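Local coordinates for protein Rik1-associated factor 1 (Schizosaccharomyces pombe, PDB 4O9D) that contributes, as a subunit of the Clr4 methyltransferase complex, to the establishment of heterochromatin through ubiquitylation and methylation of histone H3, at residues Y38-E43 / K99-L104; K198-Y203 / G213-F218; A232-T237 / S252-N257. One frame throughout, in Å; residues are numbered along the deposited sequence.

Overall arrangement
The propeller domain of this protein is a ring of eight small beta sheets, closed where the early strand 21-26 joins the sheet of strands 382-387, 393-398 and 403-407. Following the chain, contact 1 comes first: it closes a loop of 55 residues and ties a turn of one blade to a loop of the next. Contact 2 closes a 9-residue connection between the two middle strands of a later blade, and contact 3 a 14-residue one in the blade after it. The three lie in series, with no nesting or crossing. Contacts 2 and 3 touch, through a probable hydrogen bond between Tyr203 O and Phe236 N; contacts 1 and 3 lie on opposite sides of the chain's centre.

Contact 1: Y38-E43 / K99-L104; sequences YNPLCE and KGNLFL
Asn101 inserts its side-chain amide into the turn that begins at Asn39, and one oxygen does most of the work. Its OD1 accepts a hydrogen bond from the backbone N of Leu41 at 3.2 Å; the N-H...O angle is 159° and the donor lies in the amide plane, on a lone pair. Carbon closes in on the same atom: Pro40 CD lies 2.9 Å from Asn101 OD1 and Leu41 CG 3.2 Å from it, tight approaches from the proline ring and the leucine branch point. Pro40 meets the amide tip to tip, its CG 3.7 Å from Asn101 ND2, whereas the Leu41 side chain crosses it obliquely. Asn101 has positive phi and psi near zero, the left-handed region that asparagine tolerates well.

Asn39 holds its own turn together. Its CG sits between the backbone N and the carbonyl carbon (chi1 76°), and its OD1 takes the N-H of Glu43 at 2.8 Å as well as that of Lys44. Cys42 N, bonded to Asn39 O at 2.7 Å, closes the type I turn. The Asn39 and Asn101 amides are turned 86° apart and do not bond directly. Instead, a water accepts from Asn39 ND2 at 2.8 Å and donates to Asn101 O at 2.6 Å, a second, indirect link beside the Leu41 bond.

The backbone N of Lys99 is bonded to Asp142 OD1, and Phe97 of strand 87-97 packs against Asn39. The result is a surface contact between inter-strand loops of neighbouring blades in a WD-repeat beta propeller: residues 38-43 connect strand 33-38 to strand 44-49, and residues 99-104 lead into strand 103-108 of WD repeat 1.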
loop_
_atom_site.group_PDB
_atom_site.type_symbol
_atom_site.label_atom_id
_atom_site.label_comp_id
_atom_site.label_asym_id
_atom_site.label_seq_id
_atom_site.Cartn_x
_atom_site.Cartn_y
_atom_site.Cartn_z
ATOM N N TYR A 38 8.249 3.575 6.210
ATOM C CA TYR A 38 9.168 3.775 7.311
ATOM C C TYR A 38 10.225 2.682 7.222
ATOM O O TYR A 38 9.936 1.568 6.802
ATOM C CB TYR A 38 8.440 3.675 8.653
ATOM C CG TYR A 38 7.210 4.533 8.759
ATOM C CD1 TYR A 38 7.292 5.868 9.167
ATOM C CD2 TYR A 38 5.953 4.007 8.481
ATOM C CE1 TYR A 38 6.152 6.664 9.269
ATOM C CE2 TYR A 38 4.809 4.781 8.590
ATOM C CZ TYR A 38 4.908 6.110 8.989
ATOM O OH TYR A 38 3.757 6.872 9.101
ATOM N N ASN A 39 11.455 2.992 7.600
ATOM C CA ASN A 39 12.484 1.974 7.543
ATOM C C ASN A 39 12.389 1.115 8.797
ATOM O O ASN A 39 11.721 1.505 9.767
ATOM C CB ASN A 39 13.866 2.587 7.278
ATOM C CG ASN A 39 14.476 3.264 8.472
ATOM O OD1 ASN A 39 13.828 3.540 9.488
ATOM N ND2 ASN A 39 15.774 3.537 8.355
ATOM N N PRO A 40 12.986 -0.081 8.766
ATOM C CA PRO A 40 12.737 -0.994 9.896
ATOM C C PRO A 40 12.991 -0.317 11.248
ATOM O O PRO A 40 12.163 -0.434 12.153
ATOM C CB PRO A 40 13.730 -2.137 9.662
ATOM C CG PRO A 40 13.996 -2.106 8.159
ATOM C CD PRO A 40 13.898 -0.650 7.754
ATOM N N LEU A 41 14.110 0.407 11.351
ATOM C CA LEU A 41 14.513 1.075 12.585
ATOM C C LEU A 41 13.569 2.206 12.963
ATOM O O LEU A 41 13.661 2.751 14.066
ATOM C CB LEU A 41 15.928 1.642 12.427
ATOM C CG LEU A 41 17.035 0.622 12.169
ATOM C CD1 LEU A 41 18.348 1.295 11.756
ATOM C CD2 LEU A 41 17.250 -0.262 13.380
ATOM N N CYS A 42 12.671 2.571 12.051
ATOM C CA CYS A 42 11.798 3.739 12.242
ATOM C C CYS A 42 12.632 5.001 12.530
ATOM O O CYS A 42 12.302 5.799 13.398
ATOM C CB CYS A 42 10.769 3.483 13.352
ATOM S SG CYS A 42 9.362 4.653 13.351
ATOM N N GLU A 43 13.714 5.162 11.771
ATOM C CA GLU A 43 14.600 6.327 11.861
ATOM C C GLU A 43 14.408 7.258 10.676
ATOM O O GLU A 43 14.769 8.438 10.734
ATOM C CB GLU A 43 16.061 5.864 11.912
ATOM C CG GLU A 43 16.471 5.365 13.285
ATOM C CD GLU A 43 17.849 4.727 13.325
ATOM O OE1 GLU A 43 18.238 4.277 14.426
ATOM O OE2 GLU A 43 18.532 4.660 12.273
ATOM N N LYS A 99 15.421 -4.324 4.083
ATOM C CA LYS A 99 15.483 -4.934 5.419
ATOM C C LYS A 99 16.825 -4.634 6.120
ATOM O O LYS A 99 16.910 -4.654 7.350
ATOM C CB LYS A 99 15.249 -6.445 5.331
ATOM C CG LYS A 99 13.879 -6.822 4.757
ATOM C CD LYS A 99 12.756 -6.044 5.449
ATOM C CE LYS A 99 11.373 -6.631 5.131
ATOM N NZ LYS A 99 10.308 -6.062 6.027
ATOM N N GLY A 100 17.864 -4.361 5.334
ATOM C CA GLY A 100 19.164 -3.986 5.880
ATOM C C GLY A 100 19.277 -2.498 6.220
ATOM O O GLY A 100 20.329 -2.029 6.656
ATOM N N ASN A 101 18.195 -1.754 6.007
ATOM C CA ASN A 101 18.132 -0.336 6.377
ATOM C C ASN A 101 19.032 0.600 5.571
ATOM O O ASN A 101 19.140 1.781 5.907
ATOM C CB ASN A 101 18.474 -0.144 7.868
ATOM C CG ASN A 101 17.376 -0.637 8.807
ATOM O OD1 ASN A 101 16.408 0.083 9.093
ATOM N ND2 ASN A 101 17.546 -1.847 9.330
ATOM N N LEU A 102 19.687 0.114 4.521
ATOM C CA LEU A 102 20.570 0.999 3.754
ATOM C C LEU A 102 19.890 1.647 2.555
ATOM O O LEU A 102 20.270 2.747 2.129
ATOM C CB LEU A 102 21.812 0.238 3.284
ATOM C CG LEU A 102 22.850 -0.014 4.374
ATOM C CD1 LEU A 102 24.078 -0.699 3.781
ATOM C CD2 LEU A 102 23.229 1.302 5.058
ATOM N N PHE A 103 18.883 0.976 2.000
ATOM C CA PHE A 103 18.374 1.375 0.693
ATOM C C PHE A 103 16.868 1.566 0.677
ATOM O O PHE A 103 16.157 1.005 1.511
ATOM C CB PHE A 103 18.772 0.321 -0.357
ATOM C CG PHE A 103 20.275 0.131 -0.474
ATOM C CD1 PHE A 103 21.057 1.078 -1.130
ATOM C CD2 PHE A 103 20.900 -0.976 0.091
ATOM C CE1 PHE A 103 22.447 0.919 -1.225
ATOM C CE2 PHE A 103 22.285 -1.138 0.002
ATOM C CZ PHE A 103 23.053 -0.196 -0.658
ATOM N N LEU A 104 16.412 2.375 -0.277
ATOM C CA LEU A 104 14.991 2.558 -0.548
ATOM C C LEU A 104 14.673 2.050 -1.964
ATOM O O LEU A 104 15.341 2.431 -2.920
ATOM C CB LEU A 104 14.618 4.036 -0.437
ATOM C CG LEU A 104 13.174 4.412 -0.796
ATOM C CD1 LEU A 104 12.172 3.842 0.222
ATOM C CD2 LEU A 104 12.991 5.952 -0.938
HETATM O O HOH W 1 16.951 3.249 5.791
#

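Contact 2: K198-Y203 / G213-F218; sequences KVIIGY and GCLALF
A beta hairpin forms the middle of a four-stranded propeller blade here, with Val199 and Phe218, and Ile201 and Ala216, as antiparallel hydrogen-bonded pairs. The N-to-C directions of the two short strand segments differ by 160°. Ile201 N to Ala216 O and Ala216 N to Ile201 O are nearly straight bonds, each of 2.9 Å, and Val199 and Phe218 exchange two more. Next to the connecting loop, Tyr203 N donates to Cys214 O at 2.7 Å, but the return bond from Cys214 N is weak.

On the face of Tyr203 and Phe218, Ala216 CB sits at the edge of the tyrosine ring, 3.9 Å from Tyr203 CE1. The phenol continues to the phenylalanine edge, Tyr203 OH lying 3.7 Å from Phe218 CE1, and Ile201 CD1 reaches the same Phe218 CE1 obliquely at 3.6 Å. Cys214 SG approaches the Tyr203 ring at a slant, 4.3 Å from its centroid. On the other face, Leu217 CD1 comes within 3.6 Å of Ile200 CG1.

Strands 182-189 and 224-228 flank the pair; Leu171 of strand 165-171 packs against Val199, Ile201 and Phe218, and Phe236 of strand 235-241 against Leu215.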
loop_
_atom_site.group_PDB
_atom_site.type_symbol
_atom_site.label_atom_id
_atom_site.label_comp_id
_atom_site.label_asym_id
_atom_site.label_seq_id
_atom_site.Cartn_x
_atom_site.Cartn_y
_atom_site.Cartn_z
ATOM N N LYS A 198 6.475 -18.081 -0.825
ATOM C CA LYS A 198 5.622 -18.065 -2.020
ATOM C C LYS A 198 5.269 -16.598 -2.307
ATOM O O LYS A 198 5.387 -15.745 -1.421
ATOM C CB LYS A 198 4.338 -18.884 -1.798
ATOM C CG LYS A 198 4.542 -20.314 -1.260
ATOM C CD LYS A 198 5.280 -21.187 -2.286
ATOM C CE LYS A 198 5.583 -22.590 -1.738
ATOM N NZ LYS A 198 5.879 -23.585 -2.830
ATOM N N VAL A 199 4.828 -16.324 -3.527
ATOM C CA VAL A 199 4.521 -14.974 -3.981
ATOM C C VAL A 199 3.087 -15.027 -4.466
ATOM O O VAL A 199 2.741 -15.827 -5.341
ATOM C CB VAL A 199 5.425 -14.557 -5.149
ATOM C CG1 VAL A 199 5.097 -13.127 -5.622
ATOM C CG2 VAL A 199 6.892 -14.697 -4.735
ATOM N N ILE A 200 2.249 -14.188 -3.871
ATOM C CA ILE A 200 0.859 -14.079 -4.269
ATOM C C ILE A 200 0.763 -12.902 -5.235
ATOM O O ILE A 200 1.278 -11.819 -4.954
ATOM C CB ILE A 200 -0.034 -13.792 -3.022
ATOM C CG1 ILE A 200 0.147 -14.886 -1.958
ATOM C CG2 ILE A 200 -1.483 -13.630 -3.430
ATOM C CD1 ILE A 200 -0.196 -14.367 -0.491
ATOM N N ILE A 201 0.121 -13.098 -6.376
ATOM C CA ILE A 201 -0.085 -11.989 -7.300
ATOM C C ILE A 201 -1.566 -11.786 -7.641
ATOM O O ILE A 201 -2.277 -12.729 -8.014
ATOM C CB ILE A 201 0.638 -12.211 -8.621
ATOM C CG1 ILE A 201 2.131 -12.428 -8.385
ATOM C CG2 ILE A 201 0.423 -11.005 -9.569
ATOM C CD1 ILE A 201 2.937 -12.463 -9.657
ATOM N N GLY A 202 -2.008 -10.542 -7.580
ATOM C CA GLY A 202 -3.396 -10.235 -7.889
ATOM C C GLY A 202 -3.429 -9.526 -9.214
ATOM O O GLY A 202 -2.601 -8.644 -9.449
ATOM N N TYR A 203 -4.372 -9.916 -10.077
ATOM C CA TYR A 203 -4.484 -9.334 -11.407
ATOM C C TYR A 203 -5.788 -8.542 -11.584
ATOM O O TYR A 203 -6.825 -8.876 -10.987
ATOM C CB TYR A 203 -4.409 -10.438 -12.486
ATOM C CG TYR A 203 -3.122 -11.238 -12.490
ATOM C CD1 TYR A 203 -2.924 -12.292 -11.597
ATOM C CD2 TYR A 203 -2.118 -10.979 -13.419
ATOM C CE1 TYR A 203 -1.735 -13.049 -11.607
ATOM C CE2 TYR A 203 -0.924 -11.721 -13.425
ATOM C CZ TYR A 203 -0.750 -12.754 -12.534
ATOM O OH TYR A 203 0.424 -13.487 -12.554
ATOM N N GLY A 213 -9.884 -10.355 -13.924
ATOM C CA GLY A 213 -8.593 -10.516 -13.278
ATOM C C GLY A 213 -8.572 -11.883 -12.635
ATOM O O GLY A 213 -9.393 -12.772 -12.969
ATOM N N CYS A 214 -7.658 -12.056 -11.692
ATOM C CA CYS A 214 -7.556 -13.316 -10.952
ATOM C C CYS A 214 -6.487 -13.198 -9.853
ATOM O O CYS A 214 -5.813 -12.169 -9.735
ATOM C CB CYS A 214 -7.195 -14.455 -11.901
ATOM S SG CYS A 214 -5.618 -14.217 -12.737
ATOM N N LEU A 215 -6.358 -14.259 -9.061
ATOM C CA LEU A 215 -5.390 -14.326 -7.977
ATOM C C LEU A 215 -4.575 -15.622 -8.143
ATOM O O LEU A 215 -5.158 -16.711 -8.264
ATOM C CB LEU A 215 -6.134 -14.288 -6.628
ATOM C CG LEU A 215 -5.261 -14.125 -5.382
ATOM C CD1 LEU A 215 -4.658 -12.692 -5.364
ATOM C CD2 LEU A 215 -6.065 -14.423 -4.143
ATOM N N ALA A 216 -3.243 -15.498 -8.230
ATOM C CA ALA A 216 -2.373 -16.655 -8.468
ATOM C C ALA A 216 -1.247 -16.785 -7.442
ATOM O O ALA A 216 -0.928 -15.825 -6.722
ATOM C CB ALA A 216 -1.769 -16.587 -9.863
ATOM N N LEU A 217 -0.641 -17.971 -7.384
ATOM C CA LEU A 217 0.455 -18.207 -6.463
ATOM C C LEU A 217 1.694 -18.667 -7.215
ATOM O O LEU A 217 1.584 -19.449 -8.169
ATOM C CB LEU A 217 0.063 -19.283 -5.462
ATOM C CG LEU A 217 0.956 -19.428 -4.222
ATOM C CD1 LEU A 217 0.828 -18.208 -3.255
ATOM C CD2 LEU A 217 0.637 -20.763 -3.499
ATOM N N PHE A 218 2.866 -18.205 -6.769
ATOM C CA PHE A 218 4.148 -18.616 -7.355
ATOM C C PHE A 218 5.104 -19.117 -6.250
ATOM O O PHE A 218 5.017 -18.693 -5.094
ATOM C CB PHE A 218 4.797 -17.435 -8.077
ATOM C CG PHE A 218 4.124 -17.046 -9.370
ATOM C CD1 PHE A 218 2.983 -16.245 -9.369
ATOM C CD2 PHE A 218 4.651 -17.456 -10.582
ATOM C CE1 PHE A 218 2.369 -15.883 -10.570
ATOM C CE2 PHE A 218 4.053 -17.106 -11.776
ATOM C CZ PHE A 218 2.907 -16.325 -11.778
#

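Contact 3: A232-T237 / S252-N257; sequences ADEAFT and SNTLSN
Glu234 leans across to Ser252, Asn253 and Thr254, and each of its side-chain atoms finds something there. CB starts 3.7 Å from Asn253 O. CG lies 4.0 Å from Thr254 CG2, the two side chains running side by side and pointing the same way. From there the chain stays extended (chi2 167°), which puts CD 3.8 Å from the same methyl, Thr254 CG2. At the tip the carboxylate divides its work: OE2 remains against Thr254 CG2 at 3.9 Å, while OE1 receives the Ser252 hydroxyl, with OG to OE1 2.8 Å. That donor arrives from above the carboxylate plane, 38° out of it.

The same serine serves a second group. Ser252 CB stands over the centre of the Phe236 ring, 3.8 Å from the centroid and 3° off the ring normal, a CH-pi contact. One residue along, the backbones pair antiparallel at Ala235 and Asn253, a hydrogen-bonded pair: Asn253 N donates to Ala235 O at 2.8 Å and Ala235 N to Asn253 O at 3.1 Å. Thr237 CG2 packs against Asn253 ND2, the two side chains crossing at about a right angle; Asn253 OD1 accepts from Ile281 N, and ND2 bonds Asp280 OD1.

Since Tyr261 OH also bonds Glu234 OE1, two hydroxyls meet one carboxylate oxygen of this buried glutamate, and Arg259 touches the same side chain. Such surroundings would probably help Glu234 stay ionised within this propeller blade.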
loop_
_atom_site.group_PDB
_atom_site.type_symbol
_atom_site.label_atom_id
_atom_site.label_comp_id
_atom_site.label_asym_id
_atom_site.label_seq_id
_atom_site.Cartn_x
_atom_site.Cartn_y
_atom_site.Cartn_z
ATOM N N ALA A 232 -13.796 -16.859 -9.268
ATOM C CA ALA A 232 -14.087 -16.417 -10.626
ATOM C C ALA A 232 -13.019 -15.434 -11.102
ATOM O O ALA A 232 -12.232 -14.923 -10.271
ATOM C CB ALA A 232 -15.462 -15.737 -10.649
ATOM N N ASP A 233 -13.010 -15.124 -12.406
ATOM C CA ASP A 233 -12.154 -14.044 -12.916
ATOM C C ASP A 233 -12.788 -12.707 -12.560
ATOM O O ASP A 233 -13.887 -12.393 -13.031
ATOM C CB ASP A 233 -11.914 -14.153 -14.429
ATOM C CG ASP A 233 -10.712 -15.054 -14.772
ATOM O OD1 ASP A 233 -10.420 -15.991 -13.987
ATOM O OD2 ASP A 233 -10.054 -14.809 -15.815
ATOM N N GLU A 234 -12.101 -11.965 -11.684
ATOM C CA GLU A 234 -12.611 -10.751 -11.048
ATOM C C GLU A 234 -11.381 -9.853 -10.842
ATOM O O GLU A 234 -10.258 -10.352 -10.744
ATOM C CB GLU A 234 -13.255 -11.069 -9.683
ATOM C CG GLU A 234 -14.420 -12.087 -9.754
ATOM C CD GLU A 234 -14.848 -12.644 -8.391
ATOM O OE1 GLU A 234 -14.163 -12.428 -7.357
ATOM O OE2 GLU A 234 -15.880 -13.331 -8.370
ATOM N N ALA A 235 -11.597 -8.546 -10.784
ATOM C CA ALA A 235 -10.505 -7.580 -10.650
ATOM C C ALA A 235 -10.142 -7.425 -9.181
ATOM O O ALA A 235 -10.893 -6.824 -8.399
ATOM C CB ALA A 235 -10.914 -6.235 -11.232
ATOM N N PHE A 236 -8.980 -7.936 -8.812
ATOM C CA PHE A 236 -8.528 -7.845 -7.442
ATOM C C PHE A 236 -7.942 -6.474 -7.153
ATOM O O PHE A 236 -7.195 -5.919 -7.956
ATOM C CB PHE A 236 -7.569 -8.982 -7.108
ATOM C CG PHE A 236 -8.284 -10.276 -6.899
ATOM C CD1 PHE A 236 -8.761 -10.998 -7.982
ATOM C CD2 PHE A 236 -8.548 -10.736 -5.627
ATOM C CE1 PHE A 236 -9.482 -12.161 -7.788
ATOM C CE2 PHE A 236 -9.267 -11.898 -5.432
ATOM C CZ PHE A 236 -9.732 -12.607 -6.498
ATOM N N THR A 237 -8.327 -5.946 -5.993
ATOM C CA THR A 237 -8.069 -4.574 -5.623
ATOM C C THR A 237 -7.181 -4.457 -4.393
ATOM O O THR A 237 -6.542 -3.441 -4.202
ATOM C CB THR A 237 -9.392 -3.792 -5.344
ATOM O OG1 THR A 237 -10.150 -4.422 -4.289
ATOM C CG2 THR A 237 -10.258 -3.706 -6.606
ATOM N N SER A 252 -11.973 -8.208 -4.351
ATOM C CA SER A 252 -12.124 -7.937 -5.765
ATOM C C SER A 252 -13.413 -7.163 -6.068
ATOM O O SER A 252 -14.349 -7.163 -5.267
ATOM C CB SER A 252 -12.153 -9.265 -6.534
ATOM O OG SER A 252 -13.322 -10.007 -6.149
ATOM N N ASN A 253 -13.430 -6.506 -7.230
ATOM C CA ASN A 253 -14.651 -5.950 -7.814
ATOM C C ASN A 253 -15.134 -6.932 -8.896
ATOM O O ASN A 253 -14.305 -7.533 -9.594
ATOM C CB ASN A 253 -14.376 -4.575 -8.453
ATOM C CG ASN A 253 -13.949 -3.506 -7.422
ATOM O OD1 ASN A 253 -14.207 -3.641 -6.228
ATOM N ND2 ASN A 253 -13.290 -2.461 -7.894
ATOM N N THR A 254 -16.454 -7.092 -9.027
ATOM C CA THR A 254 -17.045 -8.074 -9.949
ATOM C C THR A 254 -17.968 -7.343 -10.916
ATOM O O THR A 254 -18.032 -6.116 -10.892
ATOM C CB THR A 254 -17.834 -9.172 -9.183
ATOM O OG1 THR A 254 -19.107 -8.664 -8.777
ATOM C CG2 THR A 254 -17.064 -9.642 -7.954
ATOM N N LEU A 255 -18.685 -8.052 -11.764
ATOM C CA LEU A 255 -19.616 -7.369 -12.647
ATOM C C LEU A 255 -20.690 -6.624 -11.825
ATOM O O LEU A 255 -21.042 -5.512 -12.126
ATOM C CB LEU A 255 -20.224 -8.313 -13.670
ATOM C CG LEU A 255 -19.313 -9.019 -14.672
ATOM C CD1 LEU A 255 -20.069 -9.917 -15.634
ATOM C CD2 LEU A 255 -18.427 -8.088 -15.427
ATOM N N SER A 256 -21.144 -7.235 -10.751
ATOM C CA SER A 256 -22.031 -6.593 -9.795
ATOM C C SER A 256 -21.302 -6.020 -8.577
ATOM O O SER A 256 -20.662 -5.050 -8.687
ATOM C CB SER A 256 -23.149 -7.538 -9.366
ATOM O OG SER A 256 -22.834 -8.881 -9.590
ATOM N N ASN A 257 -21.456 -6.642 -7.434
ATOM C CA ASN A 257 -20.963 -6.210 -6.166
ATOM C C ASN A 257 -19.523 -6.619 -5.909
ATOM O O ASN A 257 -18.936 -7.255 -6.676
ATOM C CB ASN A 257 -21.870 -6.768 -5.089
ATOM C CG ASN A 257 -21.829 -8.281 -5.018
ATOM O OD1 ASN A 257 -22.264 -8.953 -5.929
ATOM N ND2 ASN A 257 -21.304 -8.813 -3.931
#